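Local coordinates for Glyco_hydro_cc domain-containing protein (Trichoderma gamsii, PDB 6UBD) that probably binds beta-1,3-glucan-type oligosaccharides through a fold of glycoside hydrolase family GH128, in which it is classed as an oligosaccharide-binding member of subgroup VII, at residues A[118-128]-A[154-165]; A[39-47]-A[254-262]. One frame throughout, in Å; residues are numbered along the deposited sequence.

Contact 1. Residues A[118-128]-A[154-165]; sequences IDVNTGVSLWN and WLKQFNQQQLTK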
# COMPACT_ATOMS: atom_id res chain seq x y z
N ILE A 118 -10.96 13.40 -1.11
CA ILE A 118 -10.69 14.75 -0.56
C ILE A 118 -9.91 15.55 -1.60
O ILE A 118 -9.03 14.96 -2.31
CB ILE A 118 -9.96 14.72 0.81
CG1 ILE A 118 -8.65 13.90 0.82
CG2 ILE A 118 -10.94 14.25 1.92
CD1 ILE A 118 -7.84 14.04 2.13
N ASP A 119 -10.11 16.87 -1.60
CA ASP A 119 -9.32 17.72 -2.51
C ASP A 119 -7.90 17.97 -1.98
O ASP A 119 -7.59 17.66 -0.82
CB ASP A 119 -10.08 18.97 -2.90
CG ASP A 119 -10.40 19.91 -1.77
OD1 ASP A 119 -9.72 19.86 -0.74
OD2 ASP A 119 -11.24 20.81 -2.00
N VAL A 120 -7.07 18.55 -2.83
CA VAL A 120 -5.65 18.84 -2.48
C VAL A 120 -5.58 19.78 -1.29
O VAL A 120 -4.79 19.55 -0.34
CB VAL A 120 -4.85 19.36 -3.67
CG1 VAL A 120 -3.53 20.01 -3.26
CG2 VAL A 120 -4.61 18.22 -4.64
N ASN A 121 -6.42 20.84 -1.25
CA ASN A 121 -6.42 21.81 -0.14
C ASN A 121 -6.67 21.07 1.19
O ASN A 121 -5.98 21.33 2.20
CB ASN A 121 -7.47 22.89 -0.44
CG ASN A 121 -7.67 23.90 0.66
OD1 ASN A 121 -6.72 24.58 0.90
ND2 ASN A 121 -8.84 23.88 1.30
N THR A 122 -7.69 20.22 1.22
CA THR A 122 -8.02 19.45 2.44
C THR A 122 -6.88 18.49 2.81
O THR A 122 -6.48 18.38 3.98
CB THR A 122 -9.34 18.71 2.20
OG1 THR A 122 -10.34 19.70 1.90
CG2 THR A 122 -9.76 17.85 3.37
N GLY A 123 -6.28 17.84 1.81
CA GLY A 123 -5.11 17.01 2.03
C GLY A 123 -3.92 17.70 2.66
O GLY A 123 -3.27 17.16 3.54
N VAL A 124 -3.62 18.89 2.15
CA VAL A 124 -2.49 19.68 2.71
C VAL A 124 -2.71 20.00 4.21
O VAL A 124 -1.79 19.80 5.04
CB VAL A 124 -2.32 21.01 1.95
CG1 VAL A 124 -1.40 21.97 2.67
CG2 VAL A 124 -1.86 20.73 0.50
N SER A 125 -3.95 20.36 4.56
CA SER A 125 -4.25 20.73 5.96
C SER A 125 -4.09 19.52 6.88
O SER A 125 -3.44 19.60 7.97
CB SER A 125 -5.65 21.28 6.08
OG SER A 125 -5.94 21.67 7.44
N LEU A 126 -4.58 18.35 6.44
CA LEU A 126 -4.46 17.10 7.26
C LEU A 126 -3.00 16.66 7.32
O LEU A 126 -2.53 16.23 8.41
CB LEU A 126 -5.32 15.99 6.64
CG LEU A 126 -6.83 16.17 6.73
CD1 LEU A 126 -7.53 15.36 5.63
CD2 LEU A 126 -7.32 15.79 8.13
N TRP A 127 -2.29 16.74 6.22
CA TRP A 127 -0.87 16.31 6.18
C TRP A 127 -0.08 17.17 7.16
O TRP A 127 0.66 16.63 8.04
CB TRP A 127 -0.30 16.42 4.76
CG TRP A 127 1.13 16.00 4.64
CD1 TRP A 127 2.26 16.73 4.86
CD2 TRP A 127 1.61 14.68 4.29
NE1 TRP A 127 3.41 15.98 4.68
CE2 TRP A 127 3.02 14.73 4.25
CE3 TRP A 127 0.99 13.49 3.85
CZ2 TRP A 127 3.81 13.60 3.96
CZ3 TRP A 127 1.76 12.35 3.56
CH2 TRP A 127 3.16 12.43 3.59
N ASN A 128 -0.18 18.51 7.07
CA ASN A 128 0.63 19.38 7.93
C ASN A 128 0.19 19.24 9.39
O ASN A 128 1.05 19.38 10.31
CB ASN A 128 0.54 20.85 7.46
CG ASN A 128 1.33 21.12 6.19
OD1 ASN A 128 2.21 20.31 5.83
ND2 ASN A 128 0.95 22.22 5.51
N TRP A 154 -3.62 14.49 -8.99
CA TRP A 154 -3.78 14.99 -7.60
C TRP A 154 -2.41 15.11 -6.91
O TRP A 154 -2.19 16.13 -6.22
CB TRP A 154 -4.79 14.02 -6.89
CG TRP A 154 -5.27 14.43 -5.52
CD1 TRP A 154 -6.55 14.83 -5.24
CD2 TRP A 154 -4.57 14.40 -4.25
NE1 TRP A 154 -6.70 15.08 -3.90
CE2 TRP A 154 -5.51 14.82 -3.28
CE3 TRP A 154 -3.29 14.05 -3.80
CZ2 TRP A 154 -5.18 14.98 -1.93
CZ3 TRP A 154 -2.94 14.19 -2.47
CH2 TRP A 154 -3.91 14.64 -1.54
N LEU A 155 -1.58 14.05 -6.96
CA LEU A 155 -0.31 14.05 -6.22
C LEU A 155 0.60 15.12 -6.86
O LEU A 155 1.38 15.73 -6.13
CB LEU A 155 0.31 12.65 -6.25
CG LEU A 155 1.48 12.48 -5.27
CD1 LEU A 155 1.03 12.64 -3.81
CD2 LEU A 155 2.13 11.13 -5.45
N LYS A 156 0.50 15.35 -8.13
CA LYS A 156 1.37 16.37 -8.78
C LYS A 156 1.08 17.76 -8.22
O LYS A 156 2.04 18.52 -7.92
CB LYS A 156 1.19 16.28 -10.31
CG LYS A 156 2.13 17.20 -11.04
CD LYS A 156 2.19 16.94 -12.49
CE LYS A 156 2.87 15.62 -12.72
NZ LYS A 156 2.92 15.27 -14.16
N GLN A 157 -0.21 18.03 -8.00
CA GLN A 157 -0.64 19.32 -7.43
C GLN A 157 -0.28 19.35 -5.94
O GLN A 157 0.26 20.40 -5.46
CB GLN A 157 -2.13 19.47 -7.73
CG GLN A 157 -2.67 20.84 -7.27
CD GLN A 157 -2.13 21.98 -8.11
OE1 GLN A 157 -1.87 21.83 -9.31
NE2 GLN A 157 -1.98 23.15 -7.53
N PHE A 158 -0.50 18.27 -5.19
CA PHE A 158 -0.20 18.21 -3.74
C PHE A 158 1.29 18.48 -3.54
O PHE A 158 1.68 19.20 -2.61
CB PHE A 158 -0.61 16.80 -3.25
CG PHE A 158 -0.35 16.53 -1.78
CD1 PHE A 158 -1.18 17.02 -0.79
CD2 PHE A 158 0.70 15.72 -1.38
CE1 PHE A 158 -0.97 16.72 0.54
CE2 PHE A 158 0.91 15.40 -0.05
CZ PHE A 158 0.08 15.93 0.93
N ASN A 159 2.14 17.89 -4.37
CA ASN A 159 3.62 17.99 -4.27
C ASN A 159 4.11 19.44 -4.48
O ASN A 159 5.24 19.73 -4.03
CB ASN A 159 4.27 17.09 -5.30
CG ASN A 159 5.78 17.03 -5.20
OD1 ASN A 159 6.28 16.68 -4.12
ND2 ASN A 159 6.48 17.22 -6.31
N GLN A 160 3.32 20.29 -5.12
CA GLN A 160 3.67 21.70 -5.37
C GLN A 160 3.20 22.59 -4.22
O GLN A 160 3.47 23.84 -4.26
CB GLN A 160 3.16 22.22 -6.71
CG GLN A 160 3.89 21.66 -7.93
CD GLN A 160 5.38 21.90 -7.90
OE1 GLN A 160 5.86 23.03 -7.78
NE2 GLN A 160 6.09 20.79 -8.10
N GLN A 161 2.57 22.09 -3.19
CA GLN A 161 2.04 22.90 -2.08
C GLN A 161 3.08 23.04 -0.98
O GLN A 161 4.12 22.33 -0.94
CB GLN A 161 0.80 22.20 -1.53
CG GLN A 161 -0.28 21.99 -2.56
CD GLN A 161 -0.61 23.22 -3.35
OE1 GLN A 161 -0.55 23.18 -4.61
NE2 GLN A 161 -0.90 24.32 -2.71
N GLN A 162 2.81 23.90 -0.01
CA GLN A 162 3.69 24.15 1.16
C GLN A 162 3.42 23.06 2.20
O GLN A 162 2.38 23.12 2.89
CB GLN A 162 3.52 25.57 1.66
CG GLN A 162 4.35 25.90 2.88
CD GLN A 162 4.33 27.37 3.28
OE1 GLN A 162 3.46 28.15 2.89
NE2 GLN A 162 5.32 27.74 4.04
N LEU A 163 4.29 22.07 2.26
CA LEU A 163 4.21 20.97 3.22
C LEU A 163 5.29 21.22 4.26
O LEU A 163 6.44 21.44 3.88
CB LEU A 163 4.36 19.60 2.54
CG LEU A 163 3.39 19.28 1.40
CD1 LEU A 163 3.64 17.91 0.82
CD2 LEU A 163 1.94 19.37 1.86
N THR A 164 4.99 21.04 5.51
CA THR A 164 6.01 21.31 6.56
C THR A 164 7.17 20.34 6.50
O THR A 164 8.34 20.68 6.77
CB THR A 164 5.33 21.48 7.93
OG1 THR A 164 4.64 20.33 8.37
CG2 THR A 164 4.28 22.56 7.86
N LYS A 165 6.87 19.11 6.11
CA LYS A 165 7.83 18.02 5.73
C LYS A 165 7.23 17.25 4.57
O LYS A 165 6.05 16.97 4.65
CB LYS A 165 8.12 17.18 6.98
CG LYS A 165 9.41 16.39 6.81
CD LYS A 165 9.84 15.52 7.95
CE LYS A 165 11.20 14.88 7.61
NZ LYS A 165 11.75 14.08 8.70
O HOH W 1 3.41 20.60 10.43
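Trp154 NE1 donates to Ile118 O (2.8 Å) just ahead of helix 120-136, with the oxygen tilted somewhat out of the indole plane. Trp127 NE1 reaches Lys165 O in the plane of its own ring, over a nearly straight 2.8 Å bond. Asn128 grips the chain after helix 154-159 with both ends of its amide: ND2 meets Gln162 O in the amide plane, while OD1 accepts Thr164 N (2.9 Å) from above that plane, which fixes the amide's rotation. Asp119, the N-cap of helix 120-136, accepts from Thr122 N and Thr122 OG1 through OD1.

Apolar contacts lie between the polar ones. Val120 CG2 stands over the five-membered ring of Trp154, 3.7 Å from its centroid, while CG1, anti to the backbone N (chi1 165°), lies against Phe158 CA and Gln161 CG. Val124 CG2 touches Phe158 CD1 and Gln161 CB. Phe158 enters as a knob among Val120, Gly123, Val124 and Trp127, and its CZ edge points at the Trp127 face in a T-shaped pair, planes at 81°. Replacing Trp154 by an alanine would probably leave Ile118 O without this donor and strip Val120 CG2 of the aromatic face beneath it.

Helices 120-128 and 154-159 cross at -54°, their axes 9.9 Å apart; they flank strand 140-142 in the chain, consistent with consecutive outer segments of the (beta/alpha)8 barrel of GH128.

Contact 2. Residues A[39-47]-A[254-262]; sequences GDTALAFWK and PVNSDGSLS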
# COMPACT_ATOMS: atom_id res chain seq x y z
N GLY A 39 -3.89 -5.79 4.29
CA GLY A 39 -4.93 -6.61 4.94
C GLY A 39 -4.31 -7.81 5.69
O GLY A 39 -3.07 -7.94 5.69
N ASP A 40 -5.16 -8.58 6.37
CA ASP A 40 -4.66 -9.64 7.26
C ASP A 40 -5.33 -11.00 7.03
O ASP A 40 -5.05 -11.91 7.79
CB ASP A 40 -4.69 -9.19 8.73
CG ASP A 40 -6.08 -8.72 9.16
OD1 ASP A 40 -7.09 -9.32 8.67
OD2 ASP A 40 -6.14 -7.70 9.94
N THR A 41 -6.17 -11.16 6.02
CA THR A 41 -6.85 -12.49 5.89
C THR A 41 -5.87 -13.68 5.68
O THR A 41 -6.16 -14.75 6.23
CB THR A 41 -7.90 -12.49 4.78
OG1 THR A 41 -7.31 -12.25 3.49
CG2 THR A 41 -9.02 -11.52 5.07
N ALA A 42 -4.75 -13.42 4.98
CA ALA A 42 -3.78 -14.50 4.64
C ALA A 42 -2.50 -14.35 5.47
O ALA A 42 -1.51 -15.05 5.24
CB ALA A 42 -3.42 -14.53 3.18
N LEU A 43 -2.50 -13.44 6.46
CA LEU A 43 -1.25 -13.08 7.16
C LEU A 43 -0.61 -14.27 7.88
O LEU A 43 0.63 -14.34 7.89
CB LEU A 43 -1.57 -11.90 8.06
CG LEU A 43 -0.42 -11.12 8.70
CD1 LEU A 43 0.54 -10.66 7.63
CD2 LEU A 43 -0.94 -9.98 9.58
N ALA A 44 -1.42 -15.16 8.49
CA ALA A 44 -0.83 -16.32 9.19
C ALA A 44 -0.04 -17.18 8.20
O ALA A 44 1.03 -17.75 8.56
CB ALA A 44 -1.86 -17.14 9.94
N PHE A 45 -0.55 -17.39 7.01
CA PHE A 45 0.07 -18.29 6.01
C PHE A 45 1.37 -17.66 5.45
O PHE A 45 2.33 -18.40 5.15
CB PHE A 45 -0.89 -18.57 4.85
CG PHE A 45 -2.22 -19.16 5.21
CD1 PHE A 45 -2.27 -20.41 5.76
CD2 PHE A 45 -3.41 -18.45 5.06
CE1 PHE A 45 -3.50 -21.00 6.01
CE2 PHE A 45 -4.64 -19.01 5.41
CZ PHE A 45 -4.68 -20.28 5.90
N TRP A 46 1.43 -16.32 5.35
CA TRP A 46 2.55 -15.65 4.66
C TRP A 46 3.68 -15.17 5.63
O TRP A 46 4.79 -14.87 5.16
CB TRP A 46 2.04 -14.46 3.89
CG TRP A 46 1.13 -14.74 2.73
CD1 TRP A 46 1.02 -15.90 1.99
CD2 TRP A 46 0.22 -13.81 2.13
NE1 TRP A 46 0.14 -15.72 0.97
CE2 TRP A 46 -0.39 -14.44 1.03
CE3 TRP A 46 -0.09 -12.47 2.41
CZ2 TRP A 46 -1.30 -13.77 0.21
CZ3 TRP A 46 -1.00 -11.80 1.60
CH2 TRP A 46 -1.59 -12.47 0.50
N LYS A 47 3.36 -15.06 6.96
CA LYS A 47 4.15 -14.32 7.94
C LYS A 47 5.68 -14.54 7.85
O LYS A 47 6.48 -13.59 7.97
CB LYS A 47 3.69 -14.70 9.37
CG LYS A 47 4.15 -13.79 10.48
CD LYS A 47 3.83 -14.40 11.81
CE LYS A 47 4.21 -13.47 12.92
NZ LYS A 47 3.92 -14.05 14.23
N PRO A 254 -6.94 -14.10 -1.42
CA PRO A 254 -5.89 -15.08 -1.10
C PRO A 254 -6.36 -16.20 -0.16
O PRO A 254 -5.51 -17.09 0.08
CB PRO A 254 -4.82 -14.19 -0.47
CG PRO A 254 -5.63 -13.08 0.17
CD PRO A 254 -6.74 -12.78 -0.81
N VAL A 255 -7.61 -16.17 0.33
CA VAL A 255 -8.17 -17.21 1.24
C VAL A 255 -9.50 -17.69 0.64
O VAL A 255 -10.31 -16.88 0.19
CB VAL A 255 -8.38 -16.66 2.67
CG1 VAL A 255 -8.88 -17.78 3.60
CG2 VAL A 255 -7.13 -16.08 3.26
N ASN A 256 -9.65 -19.03 0.58
CA ASN A 256 -10.89 -19.70 0.12
C ASN A 256 -12.05 -19.53 1.13
O ASN A 256 -11.80 -19.21 2.29
CB ASN A 256 -10.64 -21.19 -0.04
CG ASN A 256 -9.70 -21.60 -1.16
OD1 ASN A 256 -9.81 -21.08 -2.26
ND2 ASN A 256 -8.87 -22.61 -0.89
N SER A 257 -13.30 -19.78 0.70
CA SER A 257 -14.47 -19.67 1.60
C SER A 257 -14.32 -20.62 2.81
O SER A 257 -14.84 -20.22 3.92
CB SER A 257 -15.79 -19.93 0.86
OG SER A 257 -15.89 -19.20 -0.36
N ASP A 258 -13.62 -21.75 2.68
CA ASP A 258 -13.47 -22.71 3.81
C ASP A 258 -12.34 -22.32 4.78
O ASP A 258 -12.09 -23.06 5.74
CB ASP A 258 -13.36 -24.15 3.35
CG ASP A 258 -12.05 -24.47 2.68
OD1 ASP A 258 -11.22 -23.55 2.54
OD2 ASP A 258 -11.90 -25.64 2.22
N GLY A 259 -11.64 -21.20 4.56
CA GLY A 259 -10.56 -20.71 5.45
C GLY A 259 -9.15 -21.09 5.00
O GLY A 259 -8.16 -20.57 5.53
N SER A 260 -9.04 -21.99 4.05
CA SER A 260 -7.74 -22.51 3.56
C SER A 260 -7.11 -21.50 2.57
O SER A 260 -7.84 -20.67 1.95
CB SER A 260 -7.86 -23.89 2.94
OG SER A 260 -8.68 -23.94 1.75
N LEU A 261 -5.79 -21.53 2.43
CA LEU A 261 -5.08 -20.62 1.49
C LEU A 261 -5.56 -20.92 0.07
O LEU A 261 -5.54 -22.10 -0.40
CB LEU A 261 -3.57 -20.80 1.63
CG LEU A 261 -2.67 -19.77 0.92
CD1 LEU A 261 -2.81 -18.38 1.43
CD2 LEU A 261 -1.23 -20.28 0.98
N SER A 262 -5.95 -19.92 -0.72
CA SER A 262 -6.47 -20.10 -2.11
C SER A 262 -5.30 -20.32 -3.05
O SER A 262 -4.13 -20.17 -2.71
CB SER A 262 -7.29 -18.90 -2.54
OG SER A 262 -6.40 -17.82 -2.84
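Leu261 lies over the face of Phe45 in a contact that no hydrogen bond crosses: van der Waals and CH-pi contacts alone join 39-47 to 254-262. Leu261 CB sits over the centre of the Phe45 ring, 4.1 Å from its centroid and 7° off the normal, and Leu261 CD1 continues to Phe45 CD2 at 3.7 Å. With Phe45 CG anti to the carbonyl carbon (chi1 -57°), the ring is set against Leu261. Its CZ edge comes to Gly259 O at 3.5 Å, near the ring plane.

Pro254 CB leans on the indole of Trp46, 3.6 Å from CZ2, the two side chains crossing at about a right angle. Ala42 CB touches both Pro254 CB (3.9 Å) and Leu261 CD1 (4.3 Å) and lies over the centre of the Trp46 ring face. Val255 CG2 drops onto the backbone of Thr41, 3.4 Å from its O.

Both segments follow neighbouring parallel strands, 35-38 and 237-243, as in the (beta/alpha)8 barrel of GH128, and 254-262 leads on into helix 263-273. A type I turn from Asn256 to Gly259 shapes the tip of 254-262. There Asp258 OD1 forms an Asx turn with Ser260 N and also accepts Ser260 OG, whose oxygen in turn receives Asn256 ND2 in a straight bond (174°). Polar ends near the contact have outside partners: Thr41 OG1 bonds to Asp244 and Trp46 NE1 to Gly265 O, the latter holding the indole against helix 263-273.

Contact 1 and contact 2 lie on opposite sides of the chain's centre, with their own centres 36 Å apart and nearest atoms about 19 Å apart. Along the chain, 39-47 comes first, then 118-128 and 154-165, and last 254-262; contact 2 therefore joins early and late parts of the glycoside hydrolase core, while contact 1 is a more local pairing in between. Contact 2 brings together the segments that follow the first and last strands, 35-38 and 237-243, where the chain closes on itself, consistent with a (beta/alpha)8 barrel. Contact 1 packs successive segments, before and after strand 140-142, on the far side of that barrel.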